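Local coordinates for protein heme oxygenase 1 (Synechocystis sp., PDB 1WE1) that probably opens the heme ring with oxygen and electrons from a reductase, giving biliverdin IXalpha, carbon monoxide and iron, a key step toward photosynthetic antenna chromophores, at residues E35-L46 and M202-A213. Sequence-based numbering, arbitrary orientation.
Sequences EKNSYRKLVGNL and MFNELEGNLIKA. With HEM (protoporphyrin IX containing Fe), chain H.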
loop_
_atom_site.group_PDB
_atom_site.type_symbol
_atom_site.label_atom_id
_atom_site.label_comp_id
_atom_site.label_asym_id
_atom_site.label_seq_id
_atom_site.Cartn_x
_atom_site.Cartn_y
_atom_site.Cartn_z
ATOM N N GLU A 35 2.494 -15.598 7.698
ATOM C CA GLU A 35 3.760 -16.055 8.214
ATOM C C GLU A 35 4.909 -15.163 7.793
ATOM O O GLU A 35 5.035 -14.776 6.631
ATOM C CB GLU A 35 3.971 -17.513 7.789
ATOM C CG GLU A 35 5.346 -17.863 7.245
ATOM C CD GLU A 35 5.445 -17.655 5.749
ATOM O OE1 GLU A 35 4.395 -17.441 5.106
ATOM O OE2 GLU A 35 6.569 -17.721 5.217
ATOM N N LYS A 36 5.730 -14.835 8.783
ATOM C CA LYS A 36 6.899 -13.984 8.641
ATOM C C LYS A 36 7.674 -14.016 7.312
ATOM O O LYS A 36 8.014 -12.971 6.777
ATOM C CB LYS A 36 7.855 -14.272 9.805
ATOM C CG LYS A 36 9.231 -13.642 9.658
ATOM C CD LYS A 36 10.185 -14.086 10.772
ATOM C CE LYS A 36 11.615 -13.590 10.526
ATOM N NZ LYS A 36 11.731 -12.102 10.445
ATOM N N ASN A 37 7.948 -15.188 6.755
ATOM C CA ASN A 37 8.737 -15.209 5.525
ATOM C C ASN A 37 8.097 -14.679 4.254
ATOM O O ASN A 37 8.750 -13.972 3.490
ATOM C CB ASN A 37 9.301 -16.607 5.287
ATOM C CG ASN A 37 10.230 -17.033 6.392
ATOM O OD1 ASN A 37 11.179 -16.317 6.731
ATOM N ND2 ASN A 37 9.960 -18.193 6.976
ATOM N N SER A 38 6.838 -15.009 4.003
ATOM C CA SER A 38 6.204 -14.498 2.802
ATOM C C SER A 38 5.822 -13.021 3.015
ATOM O O SER A 38 6.101 -12.179 2.165
ATOM C CB SER A 38 4.983 -15.353 2.436
ATOM O OG SER A 38 4.097 -15.504 3.528
ATOM N N TYR A 39 5.233 -12.707 4.168
ATOM C CA TYR A 39 4.823 -11.339 4.485
ATOM C C TYR A 39 6.012 -10.390 4.497
ATOM O O TYR A 39 5.882 -9.197 4.284
ATOM C CB TYR A 39 4.117 -11.316 5.846
ATOM C CG TYR A 39 3.807 -9.933 6.389
ATOM C CD1 TYR A 39 4.756 -9.219 7.121
ATOM C CD2 TYR A 39 2.565 -9.331 6.152
ATOM C CE1 TYR A 39 4.478 -7.936 7.602
ATOM C CE2 TYR A 39 2.278 -8.052 6.628
ATOM C CZ TYR A 39 3.235 -7.362 7.349
ATOM O OH TYR A 39 2.953 -6.102 7.810
ATOM N N ARG A 40 7.182 -10.944 4.750
ATOM C CA ARG A 40 8.420 -10.183 4.807
ATOM C C ARG A 40 8.776 -9.677 3.401
ATOM O O ARG A 40 9.345 -8.596 3.230
ATOM C CB ARG A 40 9.520 -11.113 5.345
ATOM C CG ARG A 40 10.815 -10.446 5.706
ATOM C CD ARG A 40 11.722 -11.365 6.505
ATOM N NE ARG A 40 12.266 -12.482 5.744
ATOM C CZ ARG A 40 13.419 -13.077 6.056
ATOM N NH1 ARG A 40 14.118 -12.646 7.099
ATOM N NH2 ARG A 40 13.877 -14.096 5.338
ATOM N N LYS A 41 8.436 -10.476 2.395
ATOM C CA LYS A 41 8.722 -10.123 1.016
ATOM C C LYS A 41 7.768 -9.044 0.518
ATOM O O LYS A 41 8.119 -8.233 -0.346
ATOM C CB LYS A 41 8.654 -11.375 0.136
ATOM C CG LYS A 41 9.681 -12.434 0.539
ATOM C CD LYS A 41 9.901 -13.511 -0.528
ATOM C CE LYS A 41 11.116 -14.375 -0.164
ATOM N NZ LYS A 41 11.657 -15.204 -1.287
ATOM N N LEU A 42 6.561 -9.032 1.076
ATOM C CA LEU A 42 5.569 -8.034 0.716
ATOM C C LEU A 42 6.077 -6.687 1.210
ATOM O O LEU A 42 6.035 -5.689 0.491
ATOM C CB LEU A 42 4.235 -8.354 1.377
ATOM C CG LEU A 42 3.081 -7.452 0.950
ATOM C CD1 LEU A 42 2.816 -7.672 -0.529
ATOM C CD2 LEU A 42 1.837 -7.772 1.775
ATOM N N VAL A 43 6.574 -6.676 2.441
ATOM C CA VAL A 43 7.111 -5.463 3.043
ATOM C C VAL A 43 8.262 -4.930 2.207
ATOM O O VAL A 43 8.388 -3.725 2.016
ATOM C CB VAL A 43 7.603 -5.742 4.480
ATOM C CG1 VAL A 43 8.308 -4.506 5.063
ATOM C CG2 VAL A 43 6.413 -6.143 5.356
ATOM N N GLY A 44 9.106 -5.832 1.717
ATOM C CA GLY A 44 10.222 -5.422 0.884
ATOM C C GLY A 44 9.692 -4.740 -0.367
ATOM O O GLY A 44 10.183 -3.680 -0.759
ATOM N N ASN A 45 8.678 -5.323 -1.000
ATOM C CA ASN A 45 8.124 -4.699 -2.194
ATOM C C ASN A 45 7.518 -3.312 -1.916
ATOM O O ASN A 45 7.918 -2.319 -2.536
ATOM C CB ASN A 45 7.085 -5.603 -2.843
ATOM C CG ASN A 45 7.715 -6.698 -3.692
ATOM O OD1 ASN A 45 8.838 -6.560 -4.195
ATOM N ND2 ASN A 45 6.983 -7.783 -3.874
ATOM N N LEU A 46 6.570 -3.229 -0.986
ATOM C CA LEU A 46 5.963 -1.941 -0.680
ATOM C C LEU A 46 7.048 -0.919 -0.372
ATOM O O LEU A 46 6.929 0.250 -0.716
ATOM C CB LEU A 46 5.005 -2.062 0.503
ATOM C CG LEU A 46 3.842 -3.002 0.207
ATOM C CD1 LEU A 46 2.873 -3.022 1.375
ATOM C CD2 LEU A 46 3.143 -2.535 -1.052
ATOM N N MET A 202 1.229 -8.727 -6.530
ATOM C CA MET A 202 2.279 -8.971 -5.551
ATOM C C MET A 202 1.816 -10.069 -4.575
ATOM O O MET A 202 2.599 -10.947 -4.195
ATOM C CB MET A 202 2.611 -7.690 -4.784
ATOM C CG MET A 202 3.353 -6.661 -5.614
ATOM S SD MET A 202 3.960 -5.213 -4.692
ATOM C CE MET A 202 2.412 -4.478 -4.140
ATOM N N PHE A 203 0.541 -10.020 -4.189
ATOM C CA PHE A 203 -0.028 -11.002 -3.267
ATOM C C PHE A 203 -0.011 -12.397 -3.874
ATOM O O PHE A 203 0.366 -13.371 -3.215
ATOM C CB PHE A 203 -1.477 -10.667 -2.911
ATOM C CG PHE A 203 -1.661 -9.346 -2.225
ATOM C CD1 PHE A 203 -0.641 -8.775 -1.471
ATOM C CD2 PHE A 203 -2.897 -8.695 -2.287
ATOM C CE1 PHE A 203 -0.848 -7.571 -0.782
ATOM C CE2 PHE A 203 -3.123 -7.489 -1.605
ATOM C CZ PHE A 203 -2.100 -6.923 -0.850
ATOM N N ASN A 204 -0.445 -12.497 -5.126
ATOM C CA ASN A 204 -0.469 -13.782 -5.815
ATOM C C ASN A 204 0.936 -14.401 -5.922
ATOM O O ASN A 204 1.081 -15.626 -5.891
ATOM C CB ASN A 204 -1.091 -13.628 -7.205
ATOM C CG ASN A 204 -2.596 -13.480 -7.150
ATOM O OD1 ASN A 204 -3.278 -14.224 -6.436
ATOM N ND2 ASN A 204 -3.131 -12.525 -7.911
ATOM N N GLU A 205 1.958 -13.553 -6.041
ATOM C CA GLU A 205 3.344 -14.014 -6.122
ATOM C C GLU A 205 3.736 -14.759 -4.848
ATOM O O GLU A 205 4.670 -15.562 -4.841
ATOM C CB GLU A 205 4.306 -12.838 -6.279
ATOM C CG GLU A 205 4.603 -12.414 -7.687
ATOM C CD GLU A 205 5.575 -11.248 -7.723
ATOM O OE1 GLU A 205 6.095 -10.930 -8.814
ATOM O OE2 GLU A 205 5.810 -10.639 -6.654
ATOM N N LEU A 206 3.026 -14.485 -3.765
ATOM C CA LEU A 206 3.359 -15.119 -2.514
ATOM C C LEU A 206 2.549 -16.353 -2.208
ATOM O O LEU A 206 2.808 -17.010 -1.212
ATOM C CB LEU A 206 3.226 -14.114 -1.376
ATOM C CG LEU A 206 4.430 -13.217 -1.076
ATOM C CD1 LEU A 206 5.392 -13.155 -2.261
ATOM C CD2 LEU A 206 3.926 -11.843 -0.701
ATOM N N GLU A 207 1.592 -16.691 -3.064
ATOM C CA GLU A 207 0.766 -17.865 -2.800
ATOM C C GLU A 207 1.601 -19.112 -2.579
ATOM O O GLU A 207 1.415 -19.810 -1.581
ATOM C CB GLU A 207 -0.231 -18.111 -3.931
ATOM C CG GLU A 207 -1.258 -19.181 -3.599
ATOM C CD GLU A 207 -2.441 -19.188 -4.557
ATOM O OE1 GLU A 207 -3.163 -18.163 -4.629
ATOM O OE2 GLU A 207 -2.654 -20.217 -5.242
ATOM N N GLY A 208 2.520 -19.390 -3.502
ATOM C CA GLY A 208 3.377 -20.557 -3.376
ATOM C C GLY A 208 4.214 -20.588 -2.101
ATOM O O GLY A 208 4.368 -21.647 -1.484
ATOM N N ASN A 209 4.758 -19.443 -1.696
ATOM C CA ASN A 209 5.569 -19.385 -0.480
ATOM C C ASN A 209 4.727 -19.678 0.768
ATOM O O ASN A 209 5.212 -20.261 1.742
ATOM C CB ASN A 209 6.219 -18.007 -0.314
ATOM C CG ASN A 209 7.014 -17.575 -1.533
ATOM O OD1 ASN A 209 8.064 -16.942 -1.405
ATOM N ND2 ASN A 209 6.507 -17.893 -2.724
ATOM N N LEU A 210 3.467 -19.265 0.734
ATOM C CA LEU A 210 2.558 -19.462 1.853
ATOM C C LEU A 210 2.113 -20.925 1.952
ATOM O O LEU A 210 1.958 -21.464 3.053
ATOM C CB LEU A 210 1.339 -18.546 1.692
ATOM C CG LEU A 210 0.341 -18.505 2.851
ATOM C CD1 LEU A 210 1.062 -18.056 4.117
ATOM C CD2 LEU A 210 -0.810 -17.550 2.509
ATOM N N ILE A 211 1.901 -21.560 0.801
ATOM C CA ILE A 211 1.487 -22.954 0.772
ATOM C C ILE A 211 2.527 -23.788 1.524
ATOM O O ILE A 211 2.194 -24.448 2.510
ATOM C CB ILE A 211 1.362 -23.480 -0.671
ATOM C CG1 ILE A 211 0.331 -22.650 -1.444
ATOM C CG2 ILE A 211 0.933 -24.948 -0.660
ATOM C CD1 ILE A 211 -1.075 -22.825 -0.958
ATOM N N LYS A 212 3.783 -23.747 1.081
ATOM C CA LYS A 212 4.821 -24.507 1.761
ATOM C C LYS A 212 4.732 -24.308 3.264
ATOM O O LYS A 212 4.529 -25.271 4.006
ATOM C CB LYS A 212 6.210 -24.096 1.287
ATOM C CG LYS A 212 6.625 -24.725 -0.024
ATOM C CD LYS A 212 8.133 -24.606 -0.234
ATOM C CE LYS A 212 8.905 -25.454 0.775
ATOM N NZ LYS A 212 10.383 -25.442 0.522
ATOM N N ALA A 213 4.878 -23.054 3.695
ATOM C CA ALA A 213 4.811 -22.675 5.110
ATOM C C ALA A 213 3.626 -23.311 5.837
ATOM O O ALA A 213 3.745 -23.745 6.986
ATOM C CB ALA A 213 4.739 -21.150 5.238
HETATM C CHA HEM H . -10.862 1.176 2.398
HETATM C CHB HEM H . -7.073 0.315 -0.484
HETATM C CHC HEM H . -7.296 -4.333 0.893
HETATM C CHD HEM H . -9.893 -2.999 4.700
HETATM C C1A HEM H . -9.904 1.357 1.377
HETATM C C2A HEM H . -9.735 2.539 0.546
HETATM C C3A HEM H . -8.695 2.277 -0.302
HETATM C C4A HEM H . -8.188 0.947 0.070
HETATM C CMA HEM H . -8.129 3.139 -1.389
HETATM C CAA HEM H . -10.528 3.832 0.661
HETATM C CBA HEM H . -11.957 3.793 0.067
HETATM C CGA HEM H . -12.670 5.014 0.166
HETATM O O1A HEM H . -12.720 5.728 -0.912
HETATM O O2A HEM H . -13.216 5.410 1.215
HETATM C C1B HEM H . -6.812 -1.062 -0.394
HETATM C C2B HEM H . -5.857 -1.785 -1.232
HETATM C C3B HEM H . -5.875 -3.081 -0.806
HETATM C C4B HEM H . -6.899 -3.155 0.233
HETATM C CMB HEM H . -5.024 -1.151 -2.318
HETATM C CAB HEM H . -4.999 -4.243 -1.235
HETATM C CBB HEM H . -5.179 -4.666 -2.717
HETATM C C1C HEM H . -7.948 -4.379 2.100
HETATM C C2C HEM H . -8.033 -5.535 2.980
HETATM C C3C HEM H . -8.952 -5.207 3.910
HETATM C C4C HEM H . -9.191 -3.786 3.796
HETATM C CMC HEM H . -7.222 -6.806 2.821
HETATM C CAC HEM H . -9.647 -6.148 4.896
HETATM C CBC HEM H . -8.849 -6.245 6.228
HETATM C C1D HEM H . -10.395 -1.702 4.432
HETATM C C2D HEM H . -11.323 -0.985 5.303
HETATM C C3D HEM H . -11.558 0.200 4.683
HETATM C C4D HEM H . -10.817 0.179 3.398
HETATM C CMD HEM H . -11.847 -1.550 6.584
HETATM C CAD HEM H . -12.399 1.376 5.122
HETATM C CBD HEM H . -13.866 1.339 4.497
HETATM C CGD HEM H . -14.567 2.557 4.665
HETATM O O1D HEM H . -13.970 3.682 4.476
HETATM O O2D HEM H . -15.788 2.553 4.996
HETATM N NA HEM H . -8.973 0.397 1.060
HETATM N NB HEM H . -7.433 -1.905 0.500
HETATM N NC HEM H . -8.640 -3.283 2.646
HETATM N ND HEM H . -10.077 -0.948 3.304
HETATM FE FE HEM H . -8.800 -1.428 1.874
HETATM O O HOH W 1 -7.479 -0.756 2.897
#
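S38 and N209 mark where the backbones come nearest (CA to CA 5.9 Å), helix 36-46 running nearly antiparallel to helix 207-213 at 160°, their axes 9.1 Å apart. No hydrogen bond crosses. At one end the E35 carboxylate, bent back at chi2 (-89°), N-caps its helix: OE2 accepts from S38 N (3.0 Å) and S38 OG donates to OE1, both met from above the carboxylate plane. A213 CB lies against E35 CD (3.6 Å), and L210 CD1 against OE1. With an alanine at E35, S38 N and OG would probably lose their carboxylate acceptor and a gap would open beside A213 CB and L210 CD1. Next, L206 lays CD2 against S38 O and L42 CB, while K41's extended chain crosses N209 at about a right angle. L42 CG lies anti to the backbone N (chi1 -174°), which carries CD1 to the edge of the F203 ring, 3.7 Å from CE1. F203 CE2 meets the heme vinyl atom CBB, also at 3.7 Å. At the far end M202 SD lies 3.7 Å from N45 CB, and its methyl CE, turned by chi3, reaches L46 CD2. N45 OD1 bonds S99 N, and the E205 carboxylate bonds S99 OG and A101 N. The start of helix 36-59 thus packs across the junction of helices 182-205 and 207-222 largely through carbon and methyl contacts, and F203 links this packing to the heme pocket.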